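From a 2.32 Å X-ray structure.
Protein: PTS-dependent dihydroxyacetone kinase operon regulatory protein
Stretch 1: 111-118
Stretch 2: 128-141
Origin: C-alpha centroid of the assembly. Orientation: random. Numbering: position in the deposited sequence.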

# COMPACT_ATOMS: atom_id res chain seq x y z
N GLY F 111 -19.93 -23.85 -13.07
CA GLY F 111 -20.20 -25.04 -13.88
C GLY F 111 -20.13 -26.31 -13.04
O GLY F 111 -20.46 -27.39 -13.53
N ILE F 112 -19.71 -26.20 -11.77
CA ILE F 112 -19.64 -27.42 -10.93
C ILE F 112 -20.66 -27.38 -9.79
O ILE F 112 -21.35 -28.36 -9.51
N ILE F 113 -20.78 -26.24 -9.13
CA ILE F 113 -21.65 -26.23 -7.95
C ILE F 113 -22.88 -25.35 -8.17
O ILE F 113 -23.68 -25.18 -7.25
N GLY F 114 -23.00 -24.77 -9.36
CA GLY F 114 -24.12 -23.89 -9.62
C GLY F 114 -23.94 -22.48 -9.04
O GLY F 114 -22.92 -22.18 -8.44
N THR F 115 -24.93 -21.65 -9.28
CA THR F 115 -24.98 -20.29 -8.82
C THR F 115 -24.71 -20.24 -7.34
O THR F 115 -25.45 -20.87 -6.53
N CYS F 116 -23.68 -19.44 -7.00
CA CYS F 116 -23.13 -19.30 -5.67
C CYS F 116 -22.13 -18.15 -5.67
O CYS F 116 -21.32 -18.01 -6.59
N ALA F 117 -22.17 -17.34 -4.62
CA ALA F 117 -21.24 -16.24 -4.45
C ALA F 117 -19.77 -16.66 -4.72
O ALA F 117 -18.97 -15.91 -5.31
N LEU F 118 -19.41 -17.87 -4.27
CA LEU F 118 -18.05 -18.39 -4.43
C LEU F 118 -17.54 -18.19 -5.85
O LEU F 118 -16.33 -17.92 -6.05
N VAL F 128 -20.53 -10.11 -3.67
CA VAL F 128 -21.84 -10.75 -3.91
C VAL F 128 -22.22 -11.72 -2.77
O VAL F 128 -21.37 -12.40 -2.19
N LYS F 129 -23.50 -11.78 -2.48
CA LYS F 129 -24.06 -12.68 -1.47
C LYS F 129 -25.18 -13.55 -2.05
O LYS F 129 -26.11 -13.02 -2.64
N THR F 130 -25.14 -14.86 -1.83
CA THR F 130 -26.25 -15.72 -2.26
C THR F 130 -26.73 -16.50 -1.03
O THR F 130 -25.90 -16.93 -0.22
N MET F 131 -28.04 -16.63 -0.86
CA MET F 131 -28.62 -17.30 0.32
C MET F 131 -29.68 -18.30 -0.11
O MET F 131 -30.35 -18.06 -1.07
N ALA F 132 -29.82 -19.38 0.64
CA ALA F 132 -30.95 -20.28 0.55
C ALA F 132 -31.17 -20.69 -0.91
O ALA F 132 -30.19 -21.05 -1.58
N ASP F 133 -32.41 -20.56 -1.39
CA ASP F 133 -32.82 -21.03 -2.71
C ASP F 133 -32.48 -20.11 -3.90
O ASP F 133 -32.89 -20.40 -5.03
N GLN F 134 -31.72 -19.03 -3.64
CA GLN F 134 -31.00 -18.35 -4.75
C GLN F 134 -29.92 -19.28 -5.31
O GLN F 134 -29.50 -19.12 -6.46
N HIS F 135 -29.44 -20.23 -4.49
CA HIS F 135 -28.45 -21.19 -4.94
C HIS F 135 -29.11 -22.18 -5.94
O HIS F 135 -30.25 -22.61 -5.74
N PHE F 136 -28.41 -22.54 -7.01
CA PHE F 136 -28.98 -23.49 -7.98
C PHE F 136 -29.19 -24.87 -7.36
O PHE F 136 -30.27 -25.46 -7.45
N LYS F 137 -28.15 -25.38 -6.72
CA LYS F 137 -28.13 -26.69 -6.08
C LYS F 137 -28.85 -26.68 -4.77
O LYS F 137 -28.51 -25.88 -3.90
N GLN F 138 -29.79 -27.62 -4.61
CA GLN F 138 -30.58 -27.75 -3.37
C GLN F 138 -29.75 -28.02 -2.13
O GLN F 138 -30.16 -27.68 -1.01
N VAL F 139 -28.59 -28.65 -2.31
CA VAL F 139 -27.72 -28.97 -1.18
C VAL F 139 -27.26 -27.69 -0.46
O VAL F 139 -27.05 -27.71 0.76
N LEU F 140 -27.21 -26.58 -1.19
CA LEU F 140 -26.77 -25.30 -0.63
C LEU F 140 -27.87 -24.43 -0.03
O LEU F 140 -27.57 -23.33 0.46
N TRP F 141 -29.11 -24.90 -0.04
CA TRP F 141 -30.24 -24.08 0.45
C TRP F 141 -30.17 -23.77 1.96
O TRP F 141 -30.82 -22.85 2.42

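The most unusual feature of this contact is how much of it rests on backbone carbonyls and one bridging water rather than on interlocked side chains. Water 1 donates to Ile113 O and to Thr115 O, each at 2.7 Å, and accepts from Lys137 N at 3.1 Å, so it ties the turn after the first helix to the second stretch.

Gly114 is the first residue to leave the helix, with positive phi. A CB there would point toward the other stretch and fall 2.9 Å from Phe136 CB, and it would also jam against the preceding carbonyl; both the backbone and the neighbour call for glycine. Its bare CA instead lies 4.0 Å from Phe136 CB. Phe136, chi1 t, starts toward the first stretch, but its ring leads away. Lys137, m at chi1 and chi2, points toward the first stretch and brings its aliphatic chain against the carbonyls at the helix end, with CG 3.0 Å from Ile113 O and CE 4.1 Å from Ile112 O.

Thr115, chi1 m, points inward and sets its CG2 4.0 Å from Gln134 O. Besides the water, Thr115 O takes a weak hydrogen bond from Phe136 N at 3.4 Å and meets the edge of the His135 ring, 3.4 Å from His135 CD2.

Further along, Thr130 in the p rotamer reaches the start of the next helix, where Ala117 N donates to Thr130 OG1 at 3.0 Å. The same OG1 lies 2.7 Å from His135 NE2. His135, chi1 m, leaves sideways but its end comes nearer, and its ND1 donates to Ala132 O at 3.0 Å. Cys116, chi1 t, places SG 3.8 Å from His135 NE2 and 4.2 Å from CD1 of inward-pointing Leu140 (m, t). Ala117 and Val128 (t) point toward each other's stretch, Ala117 CB lying 3.4 Å from Val128 O and 4.4 Å from Val128 CG1.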

# COMPACT_ATOMS: atom_id res chain seq x y z
CB ILE F 112 -18.22 -27.65 -10.36
CG1 ILE F 112 -17.17 -27.58 -11.47
CG2 ILE F 112 -18.16 -28.95 -9.57
CD1 ILE F 112 -15.74 -27.77 -11.01
CB ILE F 113 -20.88 -25.86 -6.61
CG1 ILE F 113 -20.38 -24.38 -6.61
CG2 ILE F 113 -19.77 -26.91 -6.29
CD1 ILE F 113 -19.91 -23.90 -5.28
CB THR F 115 -26.39 -19.72 -9.03
OG1 THR F 115 -26.84 -20.03 -10.35
CG2 THR F 115 -26.41 -18.19 -8.80
CB CYS F 116 -22.40 -20.60 -5.25
SG CYS F 116 -21.93 -20.60 -3.51
CB ALA F 117 -21.42 -15.64 -3.05
CB LEU F 118 -18.01 -19.89 -4.10
CG LEU F 118 -18.25 -20.31 -2.67
CD1 LEU F 118 -18.04 -21.78 -2.47
CD2 LEU F 118 -17.28 -19.50 -1.75
CB VAL F 128 -21.86 -11.55 -5.29
CG1 VAL F 128 -23.10 -12.36 -5.42
CG2 VAL F 128 -21.81 -10.60 -6.52
CB LYS F 129 -24.70 -11.84 -0.37
CG LYS F 129 -25.30 -12.67 0.76
CD LYS F 129 -25.98 -11.76 1.81
CE LYS F 129 -26.30 -12.52 3.07
NZ LYS F 129 -26.36 -11.61 4.28
CB THR F 130 -25.82 -16.68 -3.37
OG1 THR F 130 -24.69 -17.42 -2.93
CG2 THR F 130 -25.38 -15.95 -4.65
CB MET F 131 -29.36 -16.31 1.23
CG MET F 131 -28.60 -15.08 1.60
SD MET F 131 -29.64 -14.05 2.66
CE MET F 131 -30.15 -15.23 3.91
CB ALA F 132 -32.18 -19.61 1.14
CB ASP F 133 -34.31 -21.46 -2.73
CG ASP F 133 -35.29 -20.30 -2.48
OD1 ASP F 133 -34.91 -19.27 -1.87
OD2 ASP F 133 -36.47 -20.45 -2.88
CB GLN F 134 -30.29 -17.05 -4.30
CG GLN F 134 -31.18 -15.97 -3.73
CD GLN F 134 -30.37 -14.79 -3.17
OE1 GLN F 134 -29.40 -14.99 -2.43
NE2 GLN F 134 -30.75 -13.57 -3.52
CB HIS F 135 -27.83 -21.95 -3.76
CG HIS F 135 -26.92 -21.10 -2.91
ND1 HIS F 135 -27.21 -20.77 -1.60
CD2 HIS F 135 -25.73 -20.52 -3.18
CE1 HIS F 135 -26.26 -19.99 -1.12
NE2 HIS F 135 -25.34 -19.84 -2.05
CB PHE F 136 -28.11 -23.56 -9.22
CG PHE F 136 -28.71 -24.37 -10.35
CD1 PHE F 136 -29.66 -23.79 -11.21
CD2 PHE F 136 -28.32 -25.70 -10.56
CE1 PHE F 136 -30.21 -24.52 -12.27
CE2 PHE F 136 -28.87 -26.43 -11.64
CZ PHE F 136 -29.82 -25.84 -12.48
CB LYS F 137 -26.68 -27.11 -5.82
CG LYS F 137 -25.86 -27.26 -7.06
CD LYS F 137 -26.42 -28.33 -7.93
CE LYS F 137 -25.34 -28.98 -8.76
NZ LYS F 137 -25.81 -30.25 -9.42
CB GLN F 138 -31.63 -28.87 -3.50
CG GLN F 138 -32.91 -28.43 -4.21
CD GLN F 138 -33.75 -29.60 -4.78
OE1 GLN F 138 -33.64 -30.76 -4.34
NE2 GLN F 138 -34.60 -29.29 -5.77
CB VAL F 139 -26.55 -29.91 -1.63
CG1 VAL F 139 -25.37 -29.82 -0.67
CG2 VAL F 139 -27.06 -31.34 -1.71
CB LEU F 140 -25.95 -24.51 -1.67
CG LEU F 140 -24.67 -25.20 -2.15
CD1 LEU F 140 -23.89 -24.31 -3.12
CD2 LEU F 140 -23.75 -25.66 -0.99
CB TRP F 141 -31.58 -24.71 0.10
CG TRP F 141 -31.93 -24.64 -1.41
CD1 TRP F 141 -31.10 -24.28 -2.45
CD2 TRP F 141 -33.20 -24.96 -2.03
NE1 TRP F 141 -31.76 -24.35 -3.64
CE2 TRP F 141 -33.05 -24.76 -3.43
CE3 TRP F 141 -34.45 -25.40 -1.53
CZ2 TRP F 141 -34.10 -24.99 -4.34
CZ3 TRP F 141 -35.50 -25.64 -2.45
CH2 TRP F 141 -35.31 -25.43 -3.83
O HOH W 1 -25.67 -23.60 -6.36